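PDB 4KRI: phospholethanolamine N-methyltransferase 2 from Haemonchus contortus, which probably transfers methyl groups from S-adenosylmethionine to phosphomethylethanolamines, a late step in nematode phosphocholine synthesis. Local coordinates for residues A[23-28]-A[46-51]; A[63-68]-A[93-98]; A[293-298]-A[322-327]; A[366-371]-A[424-429]. All blocks are in the same frame, centred on the assembly; numbering follows the deposited sequence.

Contact 1: A[23-28]-A[46-51]; sequences PQQVGI and KTATSF
The carbonyl oxygen of V26 is approached by three groups. S50 N donates to V26 O at 2.9 Å, T49 CA offers a C-H from the same strand, and a water lies 3.0 Å from V26 O. That water also lies 2.9 Å from Q25 OE1 and 2.8 Å from S50 OG, so it joins both segments on the side that carries Q25, A48 and S50. It has more acceptors within reach than protons to give, and probably does not serve all of them at once. On this side the Q25 amide also rests against the methyl of A48, with Q25 NE2 3.5 Å from A48 CB.

The backbone bonding is that of a parallel pair: A48 N to Q24 O, V26 N to A48 O and I28 N to S50 O complete the alternation. Ahead of the strands, T47 adds a side-chain bond of 2.6 Å from its OG1 to P23 O, lying in the plane of that carbonyl. T47 OG1 is anti to its own carbonyl carbon (chi1 -62°), while the CG2 branch of T47 turns to V26 CG2 at 3.6 Å. Further along the V26 and I28 side, I28 CD1 reaches T49 OG1 at 3.7 Å, and I28 also packs on R36, L39 and T40 of helix 33-40. R36 forms a cation-pi contact with F51. Strand 25-29, helix 33-40 and strand 48-52 form a beta-alpha-beta unit, with the parallel pair at a modest 21° twist, consistent with a Rossmann-like alpha/beta layout.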
# COMPACT_ATOMS: atom_id res chain seq x y z
N PRO A 23 25.81 -5.61 -4.03
CA PRO A 23 26.06 -4.48 -4.93
C PRO A 23 27.56 -4.21 -5.08
O PRO A 23 28.30 -4.24 -4.09
CB PRO A 23 25.35 -3.31 -4.23
CG PRO A 23 25.36 -3.70 -2.76
CD PRO A 23 25.24 -5.20 -2.74
N GLN A 24 28.00 -3.97 -6.31
CA GLN A 24 29.44 -3.78 -6.54
C GLN A 24 29.92 -2.42 -6.06
O GLN A 24 31.01 -2.32 -5.49
CB GLN A 24 29.79 -3.96 -8.02
CG GLN A 24 29.62 -5.39 -8.53
CD GLN A 24 29.90 -5.50 -10.02
OE1 GLN A 24 29.59 -4.59 -10.79
NE2 GLN A 24 30.50 -6.61 -10.43
N GLN A 25 29.12 -1.39 -6.31
CA GLN A 25 29.46 -0.04 -5.87
C GLN A 25 28.31 0.57 -5.09
O GLN A 25 27.19 0.68 -5.61
CB GLN A 25 29.79 0.87 -7.06
CG GLN A 25 31.02 0.46 -7.87
CD GLN A 25 32.34 0.74 -7.16
OE1 GLN A 25 32.47 1.71 -6.41
NE2 GLN A 25 33.33 -0.11 -7.42
N VAL A 26 28.57 0.99 -3.85
CA VAL A 26 27.53 1.58 -3.01
C VAL A 26 27.97 2.98 -2.60
O VAL A 26 29.14 3.19 -2.28
CB VAL A 26 27.27 0.72 -1.76
CG1 VAL A 26 26.37 1.45 -0.77
CG2 VAL A 26 26.63 -0.57 -2.17
N GLY A 27 27.05 3.94 -2.66
CA GLY A 27 27.30 5.27 -2.14
C GLY A 27 26.43 5.46 -0.91
O GLY A 27 25.31 4.94 -0.87
N ILE A 28 26.95 6.18 0.08
CA ILE A 28 26.21 6.47 1.30
C ILE A 28 26.27 7.97 1.57
O ILE A 28 27.34 8.55 1.63
CB ILE A 28 26.82 5.72 2.50
CG1 ILE A 28 26.74 4.21 2.26
CG2 ILE A 28 26.09 6.10 3.79
CD1 ILE A 28 27.48 3.37 3.29
N LYS A 46 33.04 -7.81 -1.67
CA LYS A 46 32.60 -7.67 -3.06
C LYS A 46 31.98 -6.30 -3.32
O LYS A 46 31.60 -5.99 -4.45
CB LYS A 46 31.63 -8.80 -3.45
CG LYS A 46 32.32 -10.16 -3.55
CD LYS A 46 31.30 -11.27 -3.78
CE LYS A 46 30.36 -11.43 -2.59
NZ LYS A 46 29.29 -12.45 -2.84
N THR A 47 31.92 -5.47 -2.28
CA THR A 47 31.31 -4.16 -2.40
C THR A 47 32.34 -3.08 -2.12
O THR A 47 33.09 -3.18 -1.14
CB THR A 47 30.16 -4.00 -1.40
OG1 THR A 47 29.14 -4.96 -1.69
CG2 THR A 47 29.58 -2.58 -1.46
N ALA A 48 32.39 -2.06 -2.97
CA ALA A 48 33.20 -0.88 -2.70
C ALA A 48 32.26 0.21 -2.25
O ALA A 48 31.22 0.42 -2.87
CB ALA A 48 33.96 -0.44 -3.95
N THR A 49 32.62 0.92 -1.18
CA THR A 49 31.70 1.92 -0.64
C THR A 49 32.31 3.31 -0.66
O THR A 49 33.48 3.48 -0.30
CB THR A 49 31.26 1.54 0.80
OG1 THR A 49 30.52 2.63 1.37
CG2 THR A 49 32.47 1.25 1.67
N SER A 50 31.53 4.29 -1.10
CA SER A 50 31.94 5.69 -1.02
C SER A 50 30.98 6.40 -0.09
O SER A 50 29.78 6.18 -0.18
CB SER A 50 31.87 6.36 -2.39
OG SER A 50 32.55 5.60 -3.38
N PHE A 51 31.47 7.28 0.78
CA PHE A 51 30.54 8.02 1.62
C PHE A 51 30.71 9.53 1.58
O PHE A 51 31.82 10.05 1.38
CB PHE A 51 30.54 7.50 3.07
CG PHE A 51 31.77 7.88 3.84
CD1 PHE A 51 31.83 9.08 4.53
CD2 PHE A 51 32.85 7.01 3.92
CE1 PHE A 51 32.96 9.42 5.26
CE2 PHE A 51 33.98 7.35 4.65
CZ PHE A 51 34.04 8.55 5.31
O HOH W 1 31.23 3.38 -4.42

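Contact 2: A[63-68]-A[93-98]; sequences NLDALI and SLRTDG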
# COMPACT_ATOMS: atom_id res chain seq x y z
N ASN A 63 28.34 5.74 -11.27
CA ASN A 63 28.29 4.30 -11.56
C ASN A 63 27.88 3.47 -10.34
O ASN A 63 28.38 2.35 -10.14
CB ASN A 63 29.63 3.82 -12.13
CG ASN A 63 29.50 2.56 -12.96
OD1 ASN A 63 28.58 2.43 -13.79
ND2 ASN A 63 30.41 1.61 -12.75
N LEU A 64 27.00 4.01 -9.51
CA LEU A 64 26.60 3.30 -8.29
C LEU A 64 25.53 2.27 -8.57
O LEU A 64 24.61 2.50 -9.36
CB LEU A 64 26.04 4.27 -7.25
CG LEU A 64 26.97 5.37 -6.72
CD1 LEU A 64 26.21 6.15 -5.67
CD2 LEU A 64 28.23 4.78 -6.11
N ASP A 65 25.64 1.12 -7.91
CA ASP A 65 24.55 0.15 -7.94
C ASP A 65 23.49 0.46 -6.89
O ASP A 65 22.34 0.08 -7.04
CB ASP A 65 25.12 -1.26 -7.74
CG ASP A 65 26.14 -1.61 -8.80
OD1 ASP A 65 25.71 -1.87 -9.96
OD2 ASP A 65 27.35 -1.62 -8.49
N ALA A 66 23.88 1.15 -5.83
CA ALA A 66 22.93 1.55 -4.80
C ALA A 66 23.44 2.80 -4.14
O ALA A 66 24.64 2.98 -3.95
CB ALA A 66 22.76 0.45 -3.74
N LEU A 67 22.50 3.68 -3.82
CA LEU A 67 22.78 4.88 -3.08
C LEU A 67 21.86 4.87 -1.87
O LEU A 67 20.63 4.81 -2.02
CB LEU A 67 22.45 6.09 -3.95
CG LEU A 67 22.57 7.45 -3.26
CD1 LEU A 67 24.00 7.70 -2.77
CD2 LEU A 67 22.14 8.53 -4.23
N ILE A 68 22.45 4.90 -0.68
CA ILE A 68 21.68 4.90 0.55
C ILE A 68 21.78 6.29 1.17
O ILE A 68 22.87 6.76 1.44
CB ILE A 68 22.24 3.87 1.54
CG1 ILE A 68 22.26 2.49 0.87
CG2 ILE A 68 21.41 3.83 2.81
CD1 ILE A 68 23.04 1.46 1.64
N SER A 93 24.30 9.96 -10.13
CA SER A 93 25.26 9.10 -9.46
C SER A 93 24.98 7.61 -9.69
O SER A 93 25.88 6.78 -9.56
CB SER A 93 25.26 9.36 -7.96
OG SER A 93 24.18 8.67 -7.35
N LEU A 94 23.73 7.28 -10.02
CA LEU A 94 23.32 5.88 -10.14
C LEU A 94 23.43 5.35 -11.55
O LEU A 94 23.18 6.07 -12.51
CB LEU A 94 21.86 5.71 -9.68
CG LEU A 94 21.65 5.78 -8.16
CD1 LEU A 94 20.18 6.05 -7.85
CD2 LEU A 94 22.11 4.49 -7.49
N ARG A 95 23.81 4.08 -11.67
CA ARG A 95 23.64 3.36 -12.93
C ARG A 95 22.16 3.17 -13.21
O ARG A 95 21.35 3.15 -12.29
CB ARG A 95 24.26 1.96 -12.83
CG ARG A 95 25.76 1.97 -12.63
CD ARG A 95 26.28 0.57 -12.30
NE ARG A 95 25.96 -0.39 -13.34
CZ ARG A 95 26.78 -1.35 -13.75
NH1 ARG A 95 27.98 -1.47 -13.19
NH2 ARG A 95 26.41 -2.19 -14.71
N THR A 96 21.80 2.99 -14.48
CA THR A 96 20.43 2.59 -14.78
C THR A 96 20.15 1.27 -14.06
O THR A 96 21.01 0.38 -14.01
CB THR A 96 20.17 2.50 -16.30
OG1 THR A 96 20.34 3.80 -16.88
CG2 THR A 96 18.75 2.00 -16.57
N ASP A 97 18.95 1.17 -13.48
CA ASP A 97 18.51 0.07 -12.61
C ASP A 97 19.11 0.12 -11.21
O ASP A 97 18.84 -0.75 -10.39
CB ASP A 97 18.76 -1.31 -13.22
CG ASP A 97 18.10 -1.49 -14.57
OD1 ASP A 97 16.98 -0.97 -14.76
OD2 ASP A 97 18.72 -2.14 -15.44
N GLY A 98 19.91 1.15 -10.94
CA GLY A 98 20.48 1.34 -9.61
C GLY A 98 19.38 1.70 -8.62
O GLY A 98 18.35 2.25 -9.00
O HOH W 2 28.83 -0.42 -10.43
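This is a short parallel junction in the N-terminal part of the protein, where the start of strand 64-70 meets the chain leaving helix 80-93. A single bridge, L64 with L94, carries the backbone pairing. L64 N donates to S93 O at 3.0 Å, and R95 N returns to L64 O at 2.9 Å along a lone pair in the carbonyl plane. Just beyond, residues R95 to G98 form a type II turn closed by G98 N on R95 O, which redirects the chain into strand 98-105.

Beside this backbone pairing the apolar contacts gather on one leucine branch: L94 CD2 lies 3.9 Å from L64 CB and also 3.9 Å from L67 CB. The hydroxyl S93 OG, bonded to A90 O of the preceding helix turn, touches L64 CD1 and L67 CD2.

At the exposed end, R95 lies side by side with N63 and D65. Its guanidinium is only 17° from the plane of the N63 amide, and N63 OD1 sits 3.1 Å from R95 CG. With the R95 chain bent at chi3 (59°), D65 OD1 lies over one guanidinium face, a long 3.7 Å from R95 NE; the attraction is therefore purely between charges, with no N-H aimed at the oxygen. A water completes the group, donating to N63 O and D65 OD2 and accepting from R95 NH1. D65 OD2 also receives Q25 N of strand 25-29. Strand 64-70 runs between strands 25-29 and 98-105, with A66 against L14 of helix 5-18.

Contact 3: A[293-298]-A[322-327]; sequences VFSRDC and VLITMY. With SAH (S-adenosyl-L-homocysteine), chain D; 1SH (2-(methylamino)ethyl dihydrogen phosphate), chain E.
V293 to R296 and V322 to T325 pair as parallel neighbours of the Rossmann-type methyltransferase domain, at the end of the strands where cofactor and substrate bind. Backbone bonds set the register: L323 N to V293 O, S295 N to L323 O and T325 N to S295 O. After R296 the chain leaves the strand, with D297 in a left-handed backbone conformation, yet D297 N still donates to T325 O at 2.8 Å, from above that carbonyl plane. A water donates to T325 O, accepts from C298 N and also bonds S295 OG, whose other partner is I229 O of strand 225-229.

Apolar contacts are few. F294 and L323 run side by side, L323 CD2 meeting the ring edge at F294 CE1 (3.7 Å), while the CB of S295 rests on the branches of I324.

The polar side chains converge on T325. Its OG1 donates to D297 OD1 at 2.8 Å, coming from well above the carboxylate plane, and weakly accepts from R296 NE at 3.1 Å at the guanidinium edge. R296 NE also forms a salt bridge of 3.0 Å with D297 OD2, and the other guanidinium nitrogens bond P204 O and N210 OD1. D297 OD1 takes a second donor, W424 NE1; together these partners would hold the carboxylate's rotation.

Both ligands touch these segments. R296 O accepts from the amino nitrogen of S-adenosylhomocysteine at 3.1 Å, and D297 O lies 3.4 Å from the methyl C3 of phosphomonomethylethanolamine. Phosphate O4 lies in the plane of the Y327 ring, at its edge, and accepts from Y327 OH at 2.6 Å.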
# COMPACT_ATOMS: atom_id res chain seq x y z
N VAL A 293 -3.80 -13.99 5.81
CA VAL A 293 -3.79 -12.93 4.83
C VAL A 293 -5.24 -12.55 4.64
O VAL A 293 -6.10 -13.40 4.40
CB VAL A 293 -3.17 -13.39 3.50
CG1 VAL A 293 -3.41 -12.34 2.42
CG2 VAL A 293 -1.68 -13.63 3.67
N PHE A 294 -5.53 -11.27 4.79
CA PHE A 294 -6.89 -10.77 4.75
C PHE A 294 -6.96 -9.72 3.67
O PHE A 294 -6.09 -8.86 3.60
CB PHE A 294 -7.21 -10.14 6.10
CG PHE A 294 -8.62 -9.59 6.21
CD1 PHE A 294 -9.72 -10.42 6.04
CD2 PHE A 294 -8.83 -8.25 6.53
CE1 PHE A 294 -11.01 -9.92 6.16
CE2 PHE A 294 -10.13 -7.74 6.65
CZ PHE A 294 -11.22 -8.58 6.48
N SER A 295 -8.00 -9.73 2.84
CA SER A 295 -8.16 -8.66 1.88
C SER A 295 -9.61 -8.31 1.77
O SER A 295 -10.42 -9.13 1.38
CB SER A 295 -7.60 -9.03 0.51
OG SER A 295 -7.72 -7.92 -0.36
N ARG A 296 -9.95 -7.08 2.13
CA ARG A 296 -11.36 -6.69 2.20
C ARG A 296 -11.73 -5.70 1.10
O ARG A 296 -11.37 -4.52 1.18
CB ARG A 296 -11.61 -6.11 3.59
CG ARG A 296 -13.03 -5.70 3.84
CD ARG A 296 -13.95 -6.87 4.12
NE ARG A 296 -15.27 -6.44 3.71
CZ ARG A 296 -16.05 -5.67 4.45
NH1 ARG A 296 -15.65 -5.32 5.67
NH2 ARG A 296 -17.22 -5.26 4.00
N ASP A 297 -12.39 -6.21 0.06
CA ASP A 297 -12.95 -5.40 -1.02
C ASP A 297 -11.88 -4.60 -1.75
O ASP A 297 -12.07 -3.43 -2.10
CB ASP A 297 -14.10 -4.54 -0.47
CG ASP A 297 -15.19 -5.40 0.14
OD1 ASP A 297 -15.44 -6.51 -0.38
OD2 ASP A 297 -15.78 -4.99 1.16
N CYS A 298 -10.77 -5.29 -2.02
CA CYS A 298 -9.63 -4.72 -2.73
C CYS A 298 -9.42 -5.37 -4.09
O CYS A 298 -9.14 -4.68 -5.08
CB CYS A 298 -8.36 -4.91 -1.88
SG CYS A 298 -6.77 -4.87 -2.78
N VAL A 322 -6.12 -17.74 4.23
CA VAL A 322 -6.42 -16.53 3.46
C VAL A 322 -7.92 -16.33 3.47
O VAL A 322 -8.67 -17.29 3.41
CB VAL A 322 -5.86 -16.62 2.02
CG1 VAL A 322 -6.38 -17.87 1.31
CG2 VAL A 322 -6.22 -15.36 1.21
N LEU A 323 -8.36 -15.08 3.61
CA LEU A 323 -9.78 -14.73 3.55
C LEU A 323 -9.90 -13.43 2.78
O LEU A 323 -9.24 -12.45 3.10
CB LEU A 323 -10.37 -14.61 4.95
CG LEU A 323 -11.89 -14.55 5.06
CD1 LEU A 323 -12.36 -15.09 6.40
CD2 LEU A 323 -12.37 -13.12 4.87
N ILE A 324 -10.74 -13.43 1.75
CA ILE A 324 -10.90 -12.27 0.89
C ILE A 324 -12.39 -12.03 0.64
O ILE A 324 -13.16 -12.98 0.44
CB ILE A 324 -10.21 -12.51 -0.49
CG1 ILE A 324 -8.72 -12.81 -0.30
CG2 ILE A 324 -10.40 -11.32 -1.43
CD1 ILE A 324 -8.01 -13.26 -1.58
N THR A 325 -12.82 -10.77 0.68
CA THR A 325 -14.11 -10.39 0.12
C THR A 325 -13.84 -9.46 -1.05
O THR A 325 -12.86 -8.74 -1.04
CB THR A 325 -15.07 -9.72 1.14
OG1 THR A 325 -14.60 -8.39 1.45
CG2 THR A 325 -15.17 -10.54 2.43
N MET A 326 -14.70 -9.49 -2.07
CA MET A 326 -14.43 -8.69 -3.26
C MET A 326 -15.72 -8.41 -4.01
O MET A 326 -16.67 -9.17 -3.91
CB MET A 326 -13.46 -9.44 -4.17
CG MET A 326 -14.05 -10.72 -4.73
SD MET A 326 -12.91 -11.96 -5.42
CE MET A 326 -13.15 -13.28 -4.23
N TYR A 327 -15.74 -7.32 -4.77
CA TYR A 327 -16.79 -7.17 -5.79
C TYR A 327 -16.53 -8.25 -6.83
O TYR A 327 -15.37 -8.49 -7.19
CB TYR A 327 -16.71 -5.79 -6.46
CG TYR A 327 -17.22 -4.61 -5.65
CD1 TYR A 327 -17.74 -4.77 -4.37
CD2 TYR A 327 -17.18 -3.31 -6.18
CE1 TYR A 327 -18.20 -3.66 -3.64
CE2 TYR A 327 -17.65 -2.21 -5.47
CZ TYR A 327 -18.16 -2.39 -4.20
OH TYR A 327 -18.62 -1.29 -3.50
N SAH D . -9.64 -2.88 3.15
CA SAH D . -10.02 -1.46 3.42
CB SAH D . -9.87 -0.61 2.09
CG SAH D . -10.83 -0.92 0.95
SD SAH D . -10.51 0.10 -0.52
C SAH D . -11.34 -1.37 4.06
O SAH D . -11.94 -2.38 4.39
OXT SAH D . -11.73 -0.29 4.47
C5' SAH D . -9.41 -0.83 -1.61
C4' SAH D . -8.02 -0.56 -1.45
O4' SAH D . -7.27 -1.53 -2.22
C3' SAH D . -7.67 0.76 -2.03
O3' SAH D . -7.12 1.57 -1.01
C2' SAH D . -6.66 0.49 -3.05
O2' SAH D . -5.66 1.47 -3.11
C1' SAH D . -6.13 -0.85 -2.64
N9 SAH D . -5.41 -1.57 -3.75
C8 SAH D . -5.89 -1.85 -4.99
N7 SAH D . -4.97 -2.56 -5.64
C5 SAH D . -3.91 -2.74 -4.82
C6 SAH D . -2.68 -3.40 -4.98
N6 SAH D . -2.34 -4.02 -6.16
N1 SAH D . -1.83 -3.40 -3.94
C2 SAH D . -2.13 -2.80 -2.78
N3 SAH D . -3.31 -2.17 -2.60
C4 SAH D . -4.20 -2.11 -3.60
O4 1SH E . -18.77 0.94 -4.77
P1 1SH E . -17.64 1.74 -5.41
O1 1SH E . -17.37 1.31 -6.80
O3 1SH E . -18.02 3.27 -5.39
O2 1SH E . -16.32 1.49 -4.57
C1 1SH E . -16.36 1.69 -3.25
C2 1SH E . -15.14 1.22 -2.48
N1 1SH E . -14.88 -0.19 -2.44
C3 1SH E . -13.62 -0.39 -1.82
O HOH W 3 -10.22 -7.96 -1.65

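Contact 4: A[366-371]-A[424-429]; sequences DIEVEN and WNFFAA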
# COMPACT_ATOMS: atom_id res chain seq x y z
N ASP A 366 -9.08 -26.82 1.46
CA ASP A 366 -10.19 -26.36 2.31
C ASP A 366 -10.80 -25.06 1.80
O ASP A 366 -10.99 -24.10 2.56
CB ASP A 366 -9.74 -26.17 3.76
CG ASP A 366 -9.23 -27.45 4.38
OD1 ASP A 366 -9.58 -28.54 3.87
OD2 ASP A 366 -8.48 -27.37 5.37
N ILE A 367 -11.10 -25.02 0.50
CA ILE A 367 -11.63 -23.81 -0.12
C ILE A 367 -13.11 -23.59 0.20
O ILE A 367 -13.94 -24.48 -0.00
CB ILE A 367 -11.44 -23.86 -1.65
CG1 ILE A 367 -9.94 -23.82 -1.99
CG2 ILE A 367 -12.19 -22.72 -2.33
CD1 ILE A 367 -9.61 -24.25 -3.42
N GLU A 368 -13.43 -22.41 0.70
CA GLU A 368 -14.81 -21.99 0.93
C GLU A 368 -15.12 -20.79 0.04
O GLU A 368 -14.36 -19.81 0.03
CB GLU A 368 -15.01 -21.61 2.40
CG GLU A 368 -16.42 -21.10 2.72
CD GLU A 368 -16.56 -20.62 4.16
OE1 GLU A 368 -15.59 -20.74 4.94
OE2 GLU A 368 -17.65 -20.11 4.50
N VAL A 369 -16.23 -20.85 -0.70
CA VAL A 369 -16.68 -19.68 -1.44
C VAL A 369 -18.14 -19.39 -1.11
O VAL A 369 -18.93 -20.32 -0.87
CB VAL A 369 -16.52 -19.83 -2.97
CG1 VAL A 369 -15.05 -19.79 -3.36
CG2 VAL A 369 -17.19 -21.12 -3.47
N GLU A 370 -18.50 -18.11 -1.09
CA GLU A 370 -19.89 -17.74 -0.83
C GLU A 370 -20.34 -16.51 -1.60
O GLU A 370 -19.60 -15.53 -1.70
CB GLU A 370 -20.12 -17.50 0.66
CG GLU A 370 -21.53 -17.04 0.97
CD GLU A 370 -21.88 -17.16 2.44
OE1 GLU A 370 -21.55 -18.21 3.05
OE2 GLU A 370 -22.50 -16.22 2.99
N ASN A 371 -21.55 -16.57 -2.14
CA ASN A 371 -22.16 -15.41 -2.76
C ASN A 371 -22.89 -14.60 -1.69
O ASN A 371 -23.96 -14.99 -1.25
CB ASN A 371 -23.13 -15.85 -3.86
CG ASN A 371 -23.84 -14.68 -4.53
OD1 ASN A 371 -23.53 -13.52 -4.26
ND2 ASN A 371 -24.79 -14.99 -5.41
N TRP A 424 -21.23 -9.68 -4.51
CA TRP A 424 -20.27 -9.45 -3.42
C TRP A 424 -19.85 -10.82 -2.93
O TRP A 424 -20.67 -11.54 -2.34
CB TRP A 424 -20.91 -8.63 -2.29
CG TRP A 424 -19.89 -8.18 -1.25
CD1 TRP A 424 -18.62 -7.74 -1.49
CD2 TRP A 424 -20.06 -8.16 0.17
NE1 TRP A 424 -18.00 -7.42 -0.30
CE2 TRP A 424 -18.87 -7.68 0.74
CE3 TRP A 424 -21.12 -8.50 1.03
CZ2 TRP A 424 -18.69 -7.53 2.12
CZ3 TRP A 424 -20.95 -8.35 2.40
CH2 TRP A 424 -19.74 -7.87 2.93
N ASN A 425 -18.60 -11.18 -3.20
CA ASN A 425 -18.14 -12.56 -3.01
C ASN A 425 -17.18 -12.75 -1.85
O ASN A 425 -16.40 -11.86 -1.53
CB ASN A 425 -17.49 -13.07 -4.30
CG ASN A 425 -18.49 -13.29 -5.41
OD1 ASN A 425 -19.68 -13.53 -5.16
ND2 ASN A 425 -18.02 -13.23 -6.66
N PHE A 426 -17.23 -13.94 -1.25
CA PHE A 426 -16.38 -14.34 -0.14
C PHE A 426 -15.54 -15.55 -0.58
O PHE A 426 -16.04 -16.46 -1.23
CB PHE A 426 -17.26 -14.74 1.05
CG PHE A 426 -16.52 -15.37 2.20
CD1 PHE A 426 -16.09 -14.59 3.26
CD2 PHE A 426 -16.29 -16.74 2.25
CE1 PHE A 426 -15.41 -15.15 4.33
CE2 PHE A 426 -15.62 -17.32 3.31
CZ PHE A 426 -15.18 -16.52 4.35
N PHE A 427 -14.26 -15.54 -0.23
CA PHE A 427 -13.37 -16.66 -0.50
C PHE A 427 -12.47 -16.88 0.72
O PHE A 427 -11.93 -15.93 1.27
CB PHE A 427 -12.52 -16.38 -1.74
CG PHE A 427 -11.25 -17.19 -1.81
CD1 PHE A 427 -11.28 -18.55 -2.11
CD2 PHE A 427 -10.03 -16.58 -1.60
CE1 PHE A 427 -10.10 -19.29 -2.16
CE2 PHE A 427 -8.84 -17.31 -1.64
CZ PHE A 427 -8.88 -18.66 -1.93
N ALA A 428 -12.34 -18.13 1.15
CA ALA A 428 -11.35 -18.46 2.18
C ALA A 428 -10.70 -19.79 1.82
O ALA A 428 -11.30 -20.61 1.14
CB ALA A 428 -11.99 -18.54 3.55
N ALA A 429 -9.46 -20.00 2.27
CA ALA A 429 -8.76 -21.26 2.03
C ALA A 429 -7.53 -21.33 2.90
O ALA A 429 -7.13 -20.34 3.54
CB ALA A 429 -8.37 -21.38 0.55
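The ring of F427 meets strand 367-371 at its edge, near the ring plane: I367 CG2 stands 4.0 Å from F427 CE1, and V369 CG1 stands 4.2 Å from F427 CD1. The F427 ring also meets that of F309, with planes about 15° apart. On the other side of the pair, F426 CE2 lies 3.5 Å from E368 CD, the carboxylate turned 57° from the ring, and F426 CB rests 4.0 Å from E370 CB. The extended E368 chain, CG anti to the backbone N (chi1 177°), passes obliquely across F426. At the far end the amide planes of N371 and N425 are nearly perpendicular; N371 OD1 is held by T373 OG1.

The two strands are antiparallel. E368 with A428 and E370 with F426 are the hydrogen-bonded pairs, each with two bonds, from E368 N to A428 O at 2.8 Å through to F426 N to E370 O at 2.9 Å. V369 with F427 is a non-hydrogen-bonded pair between them, and I367 CG1 packs on A429 CB at 3.9 Å.

R216, from outside the two strands, ties the glutamate side together: its NH2 makes salt bridges with E368 OE2 and E370 OE1, and the guanidinium forms a cation-pi contact with F426. One cation thus serves two carboxylates and an aromatic ring, which would be expected to ease the repulsion between the neighbouring glutamates and favour their ionised forms.

Overall arrangement
The contacts follow one another along the chain without interleaving and fall into two groups, matching a di-domain architecture. Contacts 1 and 2, with centres about 10 Å apart, share the N-terminal parallel strands: 25-29 and 64-70 are neighbours, and the second contact opens after the first closes. Contacts 3 and 4, also about 10 Å apart between centres, share the C-terminal methyltransferase sheet through adjacent strands 320-329 and 422-430. The groups lie on opposite sides of the chain's centre; contact 1 and contact 4 are about 49 Å apart between centres. Both ligands sit at contact 3, so contacts 1 and 2 belong to a part remote from this occupied site.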